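Local atomic coordinates of HpcH/HpaI aldolase (Desulfitobacterium hafniense, PDB entry 3QZ6), a protein that belongs to the HpcH/HpaI aldolase family and folds as a TIM barrel, an eight-stranded parallel beta barrel surrounded by helices. Residues Thr19-Val24 with Asp39-Asp44; Gly66-Val71 with Gly88-Met93; Pro74-Ala79 with Arg104-Leu109; Pro95-Ala100 with Ile146-Glu151; Asp169-Gly174 with Gln207-Gly212. All blocks are in the same frame, centred on the assembly; numbering follows the deposited sequence.

Contact 1: Thr19-Val24 with Asp39-Asp44; sequences TMLNLV and DYFIVD
L21 and F41 form the apolar centre: the two side chains lie side by side and point the same way, with L21 CD2 at 3.9 Å from F41 CE1 in an oblique approach to the ring. V43 adds a looser edge, its CG2 at 4.3 Å from the same L21 CD2. These residues share the face of the sheet turned to helix 29-35, whose I29 touches L21 and whose V30 touches F41. On the other face, M20 is bent at chi2 and chi3, and its selenium comes to 3.8 Å from I42 CB. The methyl M20 CE then reaches D44 CB, where the apolar surface begins to give way to polar groups.

Between the faces run the backbone bonds of a parallel ladder: I42 N to T19 O, L21 N to I42 O (2.8 Å) and D44 N to L21 O. The short strand axes approach to 4.6 Å at an angle of 34°. Strand 16-21, helix 29-35 and strand 40-44 make a beta-alpha-beta unit of the TIM barrel. At the polar edge N22 ND2 gives a hydrogen bond to D44 OD2 (2.7 Å) on the anti side of that oxygen, 28° out of the carboxylate plane; amide and carboxylate planes stand 79° apart. D44 OD2 also makes a salt bridge with R72, and D44 OD1 accepts from H47 N. With both oxygens engaged, the D44 carboxylate is probably held in rotation; this polar group lies at the C-terminal end of the pair, beyond the apolar L21/F41 and M20/I42 packing.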
# COMPACT_ATOMS: atom_id res chain seq x y z
N THR A 19 9.75 2.80 8.93
CA THR A 19 9.12 1.55 8.58
C THR A 19 9.80 0.99 7.33
O THR A 19 10.53 1.72 6.64
CB THR A 19 7.60 1.74 8.36
OG1 THR A 19 6.93 0.49 8.51
CG2 THR A 19 7.30 2.34 6.98
N MSE A 20 9.58 -0.29 7.03
CA MSE A 20 10.14 -0.90 5.83
C MSE A 20 9.22 -0.63 4.62
O MSE A 20 8.00 -0.58 4.77
CB MSE A 20 10.29 -2.41 6.01
CG MSE A 20 11.27 -2.84 7.10
SE MSE A 20 13.08 -2.32 6.65
CE MSE A 20 13.16 -3.07 4.82
N LEU A 21 9.82 -0.49 3.44
CA LEU A 21 9.06 -0.37 2.20
C LEU A 21 9.45 -1.52 1.27
O LEU A 21 10.58 -1.56 0.78
CB LEU A 21 9.36 0.98 1.51
CG LEU A 21 8.42 1.33 0.35
CD1 LEU A 21 7.08 1.81 0.90
CD2 LEU A 21 9.03 2.36 -0.61
N ASN A 22 8.52 -2.45 1.02
CA ASN A 22 8.80 -3.62 0.20
C ASN A 22 7.95 -3.75 -1.06
O ASN A 22 8.37 -4.38 -2.04
CB ASN A 22 8.62 -4.93 1.01
CG ASN A 22 9.72 -5.14 2.02
OD1 ASN A 22 9.71 -4.54 3.09
ND2 ASN A 22 10.69 -5.99 1.68
N LEU A 23 6.74 -3.18 -1.01
CA LEU A 23 5.79 -3.33 -2.11
C LEU A 23 5.55 -2.02 -2.87
O LEU A 23 5.77 -1.94 -4.09
CB LEU A 23 4.43 -3.83 -1.57
CG LEU A 23 3.27 -3.86 -2.58
CD1 LEU A 23 3.25 -5.20 -3.30
CD2 LEU A 23 1.89 -3.61 -1.90
N VAL A 24 5.07 -1.01 -2.16
CA VAL A 24 4.58 0.20 -2.83
C VAL A 24 5.73 0.94 -3.51
O VAL A 24 6.80 1.11 -2.90
CB VAL A 24 3.83 1.11 -1.84
CG1 VAL A 24 3.29 2.38 -2.56
CG2 VAL A 24 2.68 0.33 -1.17
N ASP A 39 9.55 9.49 10.50
CA ASP A 39 10.75 10.26 10.20
C ASP A 39 11.50 9.75 8.97
O ASP A 39 12.16 10.51 8.28
CB ASP A 39 11.70 10.22 11.40
CG ASP A 39 11.11 10.89 12.60
OD1 ASP A 39 11.04 12.13 12.59
OD2 ASP A 39 10.67 10.18 13.53
N TYR A 40 11.42 8.44 8.72
CA TYR A 40 12.18 7.83 7.64
C TYR A 40 11.52 6.53 7.20
O TYR A 40 10.59 6.05 7.85
CB TYR A 40 13.63 7.56 8.08
CG TYR A 40 13.76 6.44 9.09
CD1 TYR A 40 14.09 5.14 8.70
CD2 TYR A 40 13.56 6.68 10.45
CE1 TYR A 40 14.20 4.11 9.62
CE2 TYR A 40 13.67 5.66 11.38
CZ TYR A 40 14.00 4.38 10.96
OH TYR A 40 14.11 3.38 11.89
N PHE A 41 11.97 5.98 6.09
CA PHE A 41 11.61 4.62 5.75
C PHE A 41 12.76 3.99 5.01
O PHE A 41 13.66 4.68 4.53
CB PHE A 41 10.31 4.55 4.92
CG PHE A 41 10.38 5.28 3.61
CD1 PHE A 41 10.82 4.63 2.46
CD2 PHE A 41 10.00 6.62 3.52
CE1 PHE A 41 10.87 5.30 1.25
CE2 PHE A 41 10.05 7.30 2.32
CZ PHE A 41 10.47 6.65 1.18
N ILE A 42 12.75 2.66 4.93
CA ILE A 42 13.88 1.96 4.36
C ILE A 42 13.41 1.17 3.17
O ILE A 42 12.55 0.30 3.29
CB ILE A 42 14.53 1.01 5.38
CG1 ILE A 42 14.83 1.75 6.69
CG2 ILE A 42 15.80 0.37 4.78
CD1 ILE A 42 15.76 0.98 7.63
N VAL A 43 13.96 1.49 2.00
CA VAL A 43 13.60 0.77 0.79
C VAL A 43 14.34 -0.57 0.80
O VAL A 43 15.57 -0.60 0.95
CB VAL A 43 13.96 1.57 -0.47
CG1 VAL A 43 13.59 0.77 -1.73
CG2 VAL A 43 13.24 2.93 -0.45
N ASP A 44 13.61 -1.67 0.64
CA ASP A 44 14.23 -2.99 0.68
C ASP A 44 14.76 -3.43 -0.69
O ASP A 44 14.05 -4.07 -1.45
CB ASP A 44 13.24 -4.03 1.19
CG ASP A 44 13.94 -5.28 1.73
OD1 ASP A 44 15.14 -5.44 1.44
OD2 ASP A 44 13.30 -6.08 2.44

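Contact 2: Gly66-Val71 with Gly88-Met93; sequences GVSVLV and GAEGFM
S68 and E90 supply the side-chain hydrogen bond of this strand pair: S68 OG donates to E90 OE2 over 2.7 Å. The hydroxyl comes from above the carboxylate, 62° out of its plane. E90 extends beyond CG, which carries the acid from the turn before strand 91-94 across to S68. Its oxygens also accept from the backbone near the N-terminus, OE2 from F5 N and OE1 from L6 N.

Three backbone bonds zip the two segments together: E90 N to V69 O, V71 N to G91 O (3.0 Å) and M93 N to V71 O. The last oxygen also receives F92 CA at 3.2 Å, a CA-H...O contact. Ahead of the first backbone bond a water links the segments, accepting from V69 N and donating to G88 O (2.8 Å).

Apolar contacts gather round V71, whose CG2 touches A89 CB at 3.9 Å and whose CB lies 4.3 Å from F92 CD1. A carbonyl meets the same ring: V71 O sits in plane at its edge, 3.6 Å from F92 CD1. On the other face L70 CD2 lies over the G91 backbone, 3.6 Å from G91 N.

Strand 68-72, helix 78-87 and strand 91-94 form a beta-alpha-beta unit. The buried E90 carboxylate is satisfied by one hydroxyl and two backbone N-H groups, so its polar cost is met without a cationic partner among them, and it ties the N-terminal segment to this side of the barrel.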
# COMPACT_ATOMS: atom_id res chain seq x y z
N GLY A 66 10.33 16.38 4.16
CA GLY A 66 11.01 16.23 5.44
C GLY A 66 11.12 14.79 5.91
O GLY A 66 11.22 14.52 7.09
N VAL A 67 11.10 13.85 4.97
CA VAL A 67 11.21 12.44 5.31
C VAL A 67 12.54 11.92 4.75
O VAL A 67 12.93 12.27 3.63
CB VAL A 67 10.02 11.63 4.71
CG1 VAL A 67 10.14 10.15 5.03
CG2 VAL A 67 8.70 12.18 5.24
N SER A 68 13.26 11.12 5.53
CA SER A 68 14.54 10.59 5.10
C SER A 68 14.37 9.22 4.46
O SER A 68 13.63 8.38 4.96
CB SER A 68 15.50 10.47 6.29
OG SER A 68 15.70 11.73 6.92
N VAL A 69 15.08 8.98 3.36
CA VAL A 69 14.99 7.69 2.68
C VAL A 69 16.30 6.93 2.90
O VAL A 69 17.36 7.43 2.53
CB VAL A 69 14.76 7.87 1.17
CG1 VAL A 69 14.65 6.51 0.46
CG2 VAL A 69 13.49 8.72 0.90
N LEU A 70 16.22 5.76 3.51
CA LEU A 70 17.40 4.89 3.61
C LEU A 70 17.18 3.73 2.67
O LEU A 70 16.05 3.44 2.30
CB LEU A 70 17.59 4.37 5.03
CG LEU A 70 17.68 5.42 6.14
CD1 LEU A 70 17.85 4.73 7.49
CD2 LEU A 70 18.85 6.39 5.89
N VAL A 71 18.25 3.05 2.28
CA VAL A 71 18.12 1.88 1.43
C VAL A 71 18.87 0.69 2.03
O VAL A 71 20.00 0.82 2.49
CB VAL A 71 18.66 2.14 0.02
CG1 VAL A 71 18.38 0.93 -0.89
CG2 VAL A 71 18.03 3.41 -0.58
N GLY A 88 20.10 10.69 -3.65
CA GLY A 88 19.57 11.43 -2.52
C GLY A 88 19.10 10.63 -1.32
O GLY A 88 18.50 11.18 -0.39
N ALA A 89 19.34 9.32 -1.32
CA ALA A 89 19.11 8.55 -0.11
C ALA A 89 20.04 9.13 0.95
O ALA A 89 21.17 9.52 0.64
CB ALA A 89 19.43 7.08 -0.34
N GLU A 90 19.59 9.19 2.19
CA GLU A 90 20.45 9.74 3.25
C GLU A 90 21.46 8.70 3.72
O GLU A 90 22.44 9.03 4.41
CB GLU A 90 19.63 10.25 4.43
CG GLU A 90 18.77 11.47 4.10
CD GLU A 90 18.33 12.22 5.34
OE1 GLU A 90 18.95 12.04 6.40
OE2 GLU A 90 17.35 13.00 5.26
N GLY A 91 21.23 7.45 3.35
CA GLY A 91 22.15 6.41 3.76
C GLY A 91 21.58 5.02 3.69
O GLY A 91 20.60 4.77 2.97
N PHE A 92 22.17 4.12 4.47
CA PHE A 92 21.99 2.69 4.25
C PHE A 92 21.79 1.88 5.51
O PHE A 92 22.30 2.21 6.57
CB PHE A 92 23.22 2.14 3.54
CG PHE A 92 23.54 2.84 2.27
CD1 PHE A 92 22.75 2.64 1.14
CD2 PHE A 92 24.61 3.73 2.19
CE1 PHE A 92 23.02 3.31 -0.04
CE2 PHE A 92 24.89 4.40 1.02
CZ PHE A 92 24.10 4.19 -0.10
N MSE A 93 21.05 0.79 5.35
CA MSE A 93 21.14 -0.31 6.29
C MSE A 93 21.91 -1.40 5.57
O MSE A 93 21.47 -1.88 4.52
CB MSE A 93 19.76 -0.80 6.70
CG MSE A 93 19.80 -2.00 7.66
SE MSE A 93 18.02 -2.43 8.39
CE MSE A 93 17.19 -3.01 6.76
O HOH W 1 16.43 10.82 1.46

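Contact 3: Pro74-Ala79 with Arg104-Leu109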
# COMPACT_ATOMS: atom_id res chain seq x y z
N PRO A 74 21.76 -4.92 -1.29
CA PRO A 74 22.07 -6.36 -1.25
C PRO A 74 23.57 -6.68 -1.09
O PRO A 74 23.93 -7.76 -0.65
CB PRO A 74 21.58 -6.85 -2.61
CG PRO A 74 21.71 -5.64 -3.51
CD PRO A 74 21.35 -4.47 -2.63
N GLN A 75 24.42 -5.75 -1.48
CA GLN A 75 25.86 -5.96 -1.35
C GLN A 75 26.51 -4.59 -1.35
O GLN A 75 25.93 -3.62 -1.83
CB GLN A 75 26.42 -6.81 -2.50
CG GLN A 75 26.45 -6.08 -3.85
CD GLN A 75 26.55 -7.01 -5.03
OE1 GLN A 75 26.28 -8.20 -4.92
NE2 GLN A 75 26.93 -6.47 -6.19
N VAL A 76 27.71 -4.51 -0.79
CA VAL A 76 28.41 -3.24 -0.70
C VAL A 76 29.34 -3.08 -1.90
O VAL A 76 30.37 -3.74 -1.99
CB VAL A 76 29.22 -3.17 0.60
CG1 VAL A 76 30.05 -1.89 0.65
CG2 VAL A 76 28.27 -3.26 1.79
N ASP A 77 28.95 -2.24 -2.85
CA ASP A 77 29.86 -1.88 -3.93
C ASP A 77 29.59 -0.45 -4.37
O ASP A 77 28.64 0.18 -3.89
CB ASP A 77 29.82 -2.87 -5.12
CG ASP A 77 28.47 -2.92 -5.82
OD1 ASP A 77 27.63 -2.01 -5.56
OD2 ASP A 77 28.25 -3.87 -6.63
N ARG A 78 30.43 0.06 -5.26
CA ARG A 78 30.36 1.45 -5.68
C ARG A 78 29.06 1.73 -6.41
O ARG A 78 28.44 2.78 -6.21
CB ARG A 78 31.56 1.81 -6.56
CG ARG A 78 31.75 3.31 -6.75
CD ARG A 78 33.14 3.62 -7.32
NE ARG A 78 33.38 5.05 -7.27
CZ ARG A 78 32.98 5.91 -8.20
NH1 ARG A 78 32.32 5.47 -9.27
NH2 ARG A 78 33.24 7.20 -8.07
N ALA A 79 28.63 0.78 -7.24
CA ALA A 79 27.38 0.93 -8.00
C ALA A 79 26.21 1.25 -7.06
O ALA A 79 25.41 2.14 -7.34
CB ALA A 79 27.08 -0.31 -8.82
N ARG A 104 34.35 -0.79 6.94
CA ARG A 104 35.38 0.08 6.38
C ARG A 104 35.11 0.36 4.91
O ARG A 104 35.24 1.50 4.45
CB ARG A 104 36.78 -0.50 6.58
CG ARG A 104 37.30 -0.36 8.01
CD ARG A 104 38.79 -0.64 8.11
NE ARG A 104 39.08 -2.07 8.00
CZ ARG A 104 39.16 -2.89 9.04
NH1 ARG A 104 39.42 -4.18 8.85
NH2 ARG A 104 38.96 -2.43 10.27
N GLU A 105 34.70 -0.67 4.18
CA GLU A 105 34.44 -0.53 2.75
C GLU A 105 33.19 0.31 2.50
O GLU A 105 33.16 1.12 1.58
CB GLU A 105 34.32 -1.91 2.11
CG GLU A 105 34.07 -1.87 0.62
CD GLU A 105 35.26 -1.36 -0.18
OE1 GLU A 105 36.33 -1.08 0.42
OE2 GLU A 105 35.13 -1.25 -1.41
N THR A 106 32.15 0.11 3.31
CA THR A 106 30.96 0.95 3.20
C THR A 106 31.30 2.42 3.42
O THR A 106 30.92 3.29 2.63
CB THR A 106 29.89 0.55 4.22
OG1 THR A 106 29.53 -0.83 4.02
CG2 THR A 106 28.65 1.42 4.02
N VAL A 107 32.04 2.70 4.47
CA VAL A 107 32.44 4.07 4.77
C VAL A 107 33.35 4.66 3.68
O VAL A 107 33.20 5.82 3.28
CB VAL A 107 33.09 4.18 6.16
CG1 VAL A 107 33.68 5.58 6.37
CG2 VAL A 107 32.07 3.84 7.24
N ARG A 108 34.29 3.86 3.17
CA ARG A 108 35.17 4.33 2.10
C ARG A 108 34.36 4.79 0.87
O ARG A 108 34.69 5.79 0.23
CB ARG A 108 36.15 3.25 1.67
CG ARG A 108 37.20 3.73 0.64
CD ARG A 108 38.11 2.59 0.15
NE ARG A 108 37.38 1.58 -0.63
CZ ARG A 108 37.08 1.70 -1.93
NH1 ARG A 108 37.44 2.78 -2.61
NH2 ARG A 108 36.43 0.73 -2.54
N LEU A 109 33.31 4.05 0.54
CA LEU A 109 32.51 4.36 -0.64
C LEU A 109 31.56 5.52 -0.40
O LEU A 109 31.17 6.22 -1.34
CB LEU A 109 31.73 3.14 -1.08
CG LEU A 109 32.55 1.97 -1.64
CD1 LEU A 109 31.68 0.73 -1.78
CD2 LEU A 109 33.20 2.34 -2.98
O HOH W 2 33.36 -2.77 -3.05
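V76 and L109 lie where the turn leading into helix 78-87 passes helix 100-110, the backbones coming nearest at V76 CA to T106 CA (6.3 Å) and R78 CA to L109 CA (6.2 Å). V76 directs both methyls at the helix, and its side chain crosses that of T106 at about a right angle. Its CG2 lies 3.5 Å from T106 OG1, a hydroxyl whose hydrogen-bond partner is T102 O in the preceding turn. V76 CG1, anti to the backbone N (chi1 176°), also meets the aliphatic part of E105 at CG, and L109 CD1 at 3.9 Å. L109 does the remaining covering with its two branches: CD1 lies against the D77 carbonyl carbon (3.5 Å), while CD2 reaches R78 CB at 4.0 Å, the side chains crossing obliquely.

The polar groups flank this apolar patch. R108 grips E105 side-on, NE to OE1 and NH2 to OE2 (2.6 Å), with both oxygens close to the guanidinium plane, and its NH1 makes a salt bridge with E117. A water donates to E105 OE2 and to V76 O, linking the two segments, weakly on the V76 side.

D77, the N-cap residue of helix 78-87, caps a backbone N with its side chain; separately, its OD1 is hydrogen-bonded to H80 ND1. Beneath the patch lies strand 91-94, whose I94 touches both V76 and T106, while V81 of helix 78-87 touches L109. The contact therefore joins two successive helices of the barrel's outer layer through the start of one and the second half of the other.

Contact 4: Pro95-Ala100 with Ile146-Glu151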
# COMPACT_ATOMS: atom_id res chain seq x y z
N PRO A 95 23.10 -5.10 5.33
CA PRO A 95 22.58 -6.35 5.91
C PRO A 95 23.68 -7.35 6.25
O PRO A 95 24.73 -7.33 5.61
CB PRO A 95 21.70 -6.91 4.78
CG PRO A 95 22.39 -6.42 3.52
CD PRO A 95 22.91 -5.04 3.86
N GLY A 96 23.43 -8.20 7.24
CA GLY A 96 24.33 -9.29 7.58
C GLY A 96 25.77 -8.86 7.76
O GLY A 96 26.68 -9.48 7.22
N VAL A 97 26.01 -7.80 8.54
CA VAL A 97 27.38 -7.33 8.71
C VAL A 97 28.13 -8.29 9.60
O VAL A 97 27.69 -8.58 10.71
CB VAL A 97 27.42 -5.94 9.33
CG1 VAL A 97 28.87 -5.54 9.57
CG2 VAL A 97 26.72 -4.94 8.43
N GLN A 98 29.27 -8.78 9.13
CA GLN A 98 30.01 -9.78 9.89
C GLN A 98 31.45 -9.40 10.24
O GLN A 98 32.14 -10.17 10.90
CB GLN A 98 30.03 -11.11 9.14
CG GLN A 98 28.68 -11.76 9.00
CD GLN A 98 28.80 -13.23 8.67
OE1 GLN A 98 29.26 -14.03 9.49
NE2 GLN A 98 28.41 -13.60 7.45
N SER A 99 31.92 -8.23 9.80
CA SER A 99 33.31 -7.86 10.08
C SER A 99 33.53 -6.36 9.97
O SER A 99 32.75 -5.66 9.32
CB SER A 99 34.24 -8.54 9.09
OG SER A 99 33.98 -8.04 7.79
N ALA A 100 34.60 -5.89 10.58
CA ALA A 100 34.98 -4.49 10.47
C ALA A 100 35.20 -4.13 9.00
O ALA A 100 34.90 -3.02 8.58
CB ALA A 100 36.25 -4.20 11.28
N ILE A 146 25.08 5.68 8.19
CA ILE A 146 25.46 4.29 7.95
C ILE A 146 25.02 3.42 9.12
O ILE A 146 25.43 3.67 10.25
CB ILE A 146 26.99 4.12 7.81
CG1 ILE A 146 27.54 4.99 6.68
CG2 ILE A 146 27.34 2.65 7.58
CD1 ILE A 146 26.82 4.82 5.38
N MSE A 147 24.22 2.40 8.85
CA MSE A 147 23.74 1.56 9.94
C MSE A 147 24.05 0.09 9.68
O MSE A 147 23.75 -0.42 8.60
CB MSE A 147 22.23 1.76 10.14
CG MSE A 147 21.63 0.87 11.22
SE MSE A 147 19.86 1.48 11.79
CE MSE A 147 18.89 1.08 10.14
N ALA A 148 24.66 -0.58 10.65
CA ALA A 148 24.99 -1.99 10.51
C ALA A 148 23.85 -2.87 10.99
O ALA A 148 23.34 -2.70 12.10
CB ALA A 148 26.28 -2.33 11.26
N GLN A 149 23.43 -3.82 10.16
CA GLN A 149 22.43 -4.77 10.60
C GLN A 149 23.09 -6.09 10.97
O GLN A 149 23.84 -6.66 10.19
CB GLN A 149 21.36 -5.00 9.53
CG GLN A 149 20.35 -6.06 9.96
CD GLN A 149 19.62 -6.69 8.79
OE1 GLN A 149 18.44 -6.42 8.58
NE2 GLN A 149 20.32 -7.53 8.03
N ILE A 150 22.82 -6.56 12.19
CA ILE A 150 23.47 -7.75 12.73
C ILE A 150 22.54 -8.95 12.64
O ILE A 150 21.41 -8.91 13.14
CB ILE A 150 23.83 -7.54 14.22
CG1 ILE A 150 24.74 -6.31 14.39
CG2 ILE A 150 24.44 -8.79 14.81
CD1 ILE A 150 26.07 -6.38 13.61
N GLU A 151 23.00 -10.03 12.01
CA GLU A 151 22.17 -11.21 11.80
C GLU A 151 22.88 -12.52 12.11
O GLU A 151 22.33 -13.59 11.87
CB GLU A 151 21.70 -11.27 10.34
CG GLU A 151 21.00 -10.05 9.84
CD GLU A 151 20.43 -10.26 8.44
OE1 GLU A 151 21.21 -10.61 7.52
OE2 GLU A 151 19.19 -10.10 8.27
O HOH W 3 25.45 -10.20 10.93
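V97 and A148 make the tight part of the contact together with the backbone of Q149. V97 N donates to Q149 O at 3.0 Å, a nearly linear bond (169° at the hydrogen) that pins the loop to the strand. Beside it V97 CG2, anti to the carbonyl carbon and next to its own backbone N, packs on A148 CB at 3.9 Å and lies 3.8 Å from the same Q149 O. One carbonyl thus accepts the V97 N-H and is flanked by a methyl. I150 turns its CB away from the loop but brings CD1 back to V97 O at 4.0 Å.

The other side is looser and more polar. The side chains of Q149 and E151 end near P95 and G96, the latter with positive phi (50°), but Q149 NE2 and E151 CD are modelled too close together, so the exact placement of these ends is doubtful. The other amide atom of Q149, OE1, is hydrogen-bonded to R72. A water spans the loop and strand end, donating to V97 O (2.8 Å) and accepting from E151 N, and so adds a water-mediated link next to the direct one.

Strand 145-150 runs between strands 91-94 and 170-173 in the barrel, and the loop 95-100 leaves the first of these to enter helix 100-110, with S99 as its N-cap. M103 of that helix touches both V97 and A148 from outside, I150 rests on helix 153-157, and on the inner side Q149 touches I172 of strand 170-173.

Contact 5: Asp169-Gly174 with Gln207-Gly212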
# COMPACT_ATOMS: atom_id res chain seq x y z
N ASP A 169 27.26 4.77 12.17
CA ASP A 169 26.38 5.63 12.96
C ASP A 169 25.49 4.86 13.92
O ASP A 169 25.20 5.34 15.02
CB ASP A 169 25.52 6.48 12.02
CG ASP A 169 26.35 7.44 11.20
OD1 ASP A 169 27.10 8.23 11.81
OD2 ASP A 169 26.29 7.39 9.95
N ALA A 170 25.06 3.67 13.53
CA ALA A 170 24.04 2.98 14.30
C ALA A 170 24.09 1.48 14.07
O ALA A 170 24.70 1.02 13.10
CB ALA A 170 22.66 3.53 13.92
N VAL A 171 23.45 0.72 14.95
CA VAL A 171 23.38 -0.72 14.78
C VAL A 171 21.94 -1.20 14.97
O VAL A 171 21.18 -0.62 15.76
CB VAL A 171 24.33 -1.45 15.76
CG1 VAL A 171 23.88 -1.26 17.20
CG2 VAL A 171 24.42 -2.93 15.42
N ILE A 172 21.56 -2.23 14.23
CA ILE A 172 20.21 -2.78 14.33
C ILE A 172 20.29 -4.30 14.09
O ILE A 172 21.37 -4.83 13.84
CB ILE A 172 19.23 -2.05 13.36
CG1 ILE A 172 17.78 -2.29 13.75
CG2 ILE A 172 19.47 -2.45 11.91
CD1 ILE A 172 16.81 -1.30 13.09
N PHE A 173 19.16 -4.99 14.21
CA PHE A 173 19.14 -6.44 14.06
C PHE A 173 18.23 -6.90 12.92
O PHE A 173 17.27 -6.22 12.56
CB PHE A 173 18.66 -7.08 15.36
CG PHE A 173 19.37 -6.57 16.56
CD1 PHE A 173 20.65 -7.00 16.85
CD2 PHE A 173 18.79 -5.61 17.38
CE1 PHE A 173 21.34 -6.52 17.95
CE2 PHE A 173 19.46 -5.12 18.48
CZ PHE A 173 20.74 -5.57 18.76
N GLY A 174 18.54 -8.08 12.39
CA GLY A 174 17.64 -8.80 11.50
C GLY A 174 17.20 -10.05 12.24
O GLY A 174 17.88 -11.07 12.19
N GLN A 207 31.09 1.98 22.20
CA GLN A 207 31.66 2.57 20.99
C GLN A 207 31.00 3.89 20.59
O GLN A 207 31.39 4.49 19.59
CB GLN A 207 31.59 1.58 19.82
CG GLN A 207 32.22 0.22 20.10
CD GLN A 207 33.68 0.33 20.49
OE1 GLN A 207 34.40 1.23 20.03
NE2 GLN A 207 34.14 -0.57 21.35
N GLY A 208 29.99 4.32 21.34
CA GLY A 208 29.30 5.56 21.02
C GLY A 208 28.46 5.47 19.75
O GLY A 208 28.39 6.42 18.97
N VAL A 209 27.81 4.33 19.55
CA VAL A 209 27.02 4.06 18.36
C VAL A 209 25.52 4.06 18.69
O VAL A 209 25.11 3.54 19.73
CB VAL A 209 27.45 2.72 17.72
CG1 VAL A 209 26.44 2.22 16.69
CG2 VAL A 209 28.85 2.84 17.11
N VAL A 210 24.69 4.64 17.82
CA VAL A 210 23.26 4.69 18.07
C VAL A 210 22.64 3.29 18.06
O VAL A 210 22.99 2.44 17.24
CB VAL A 210 22.54 5.60 17.05
CG1 VAL A 210 21.03 5.44 17.15
CG2 VAL A 210 22.93 7.05 17.26
N LYS A 211 21.72 3.06 18.97
CA LYS A 211 21.05 1.77 19.06
C LYS A 211 19.73 1.79 18.29
O LYS A 211 18.94 2.73 18.41
CB LYS A 211 20.84 1.41 20.54
CG LYS A 211 22.15 1.05 21.25
CD LYS A 211 22.00 0.89 22.76
CE LYS A 211 21.58 2.20 23.41
NZ LYS A 211 21.94 2.21 24.86
N GLY A 212 19.51 0.76 17.48
CA GLY A 212 18.28 0.65 16.70
C GLY A 212 17.57 -0.63 17.06
O GLY A 212 18.15 -1.50 17.70
O HOH W 4 26.65 7.53 16.19
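F173 and G212 meet at the flat group of this contact: G212 O approaches the ring obliquely, 3.9 Å from F173 CE2, and the same ring meets that of Y197 with planes about 35° apart. The hydroxyl of Y201 is hydrogen-bonded to this G212 O. G212 has no side chain, and its backbone lies against I172, whose CG1 is 3.7 Å from G212 C.

Strands 170-173 and 210-215 are adjacent parallel strands of the barrel, with helix 191-207, which carries Y197 and Y201, outside them. Toward their start A170 CB packs on V210 CB at 3.8 Å. V209 CG1, just ahead of strand 210-215, lies 3.5 Å from A170 CA, with V171 CB just beyond. The ladder runs V210 N to D169 O, V171 N to V210 O (2.9 Å), and a weak, bent bond from G212 N to V171 O (129° at the hydrogen). The short strand axes are only 18° apart. A water donates to D169 O as well, giving that oxygen two donors.

D169 turns its carboxylate away from V210, to I146 N and K7, while K211 reaches D205. The charges therefore pair outside the ladder, and the seam between the strands is left to backbone bonds and apolar side chains.

All five contacts lie in one TIM barrel. Contacts 1, 2 and 5 each pair neighbouring strands of the closed parallel sheet, contact 4 fastens the loop after strand 91-94 to strand 145-150, and contact 3 joins the loop and first turn of helix 78-87 to helix 100-110. Contacts 1 and 2, centred 10 Å apart, adjoin through strands 40-44 and 68-72; contacts 4 and 5, also 10 Å apart, adjoin through 145-150 and 170-173. Contacts 1 and 5 are 18 Å apart without touching, though M93 SE of contact 2 reaches past strand 145-150 to I172. Along the chain contact 3 crosses contacts 2 and 4, whereas the strand pairs follow in series, consistent with the sequential strand order.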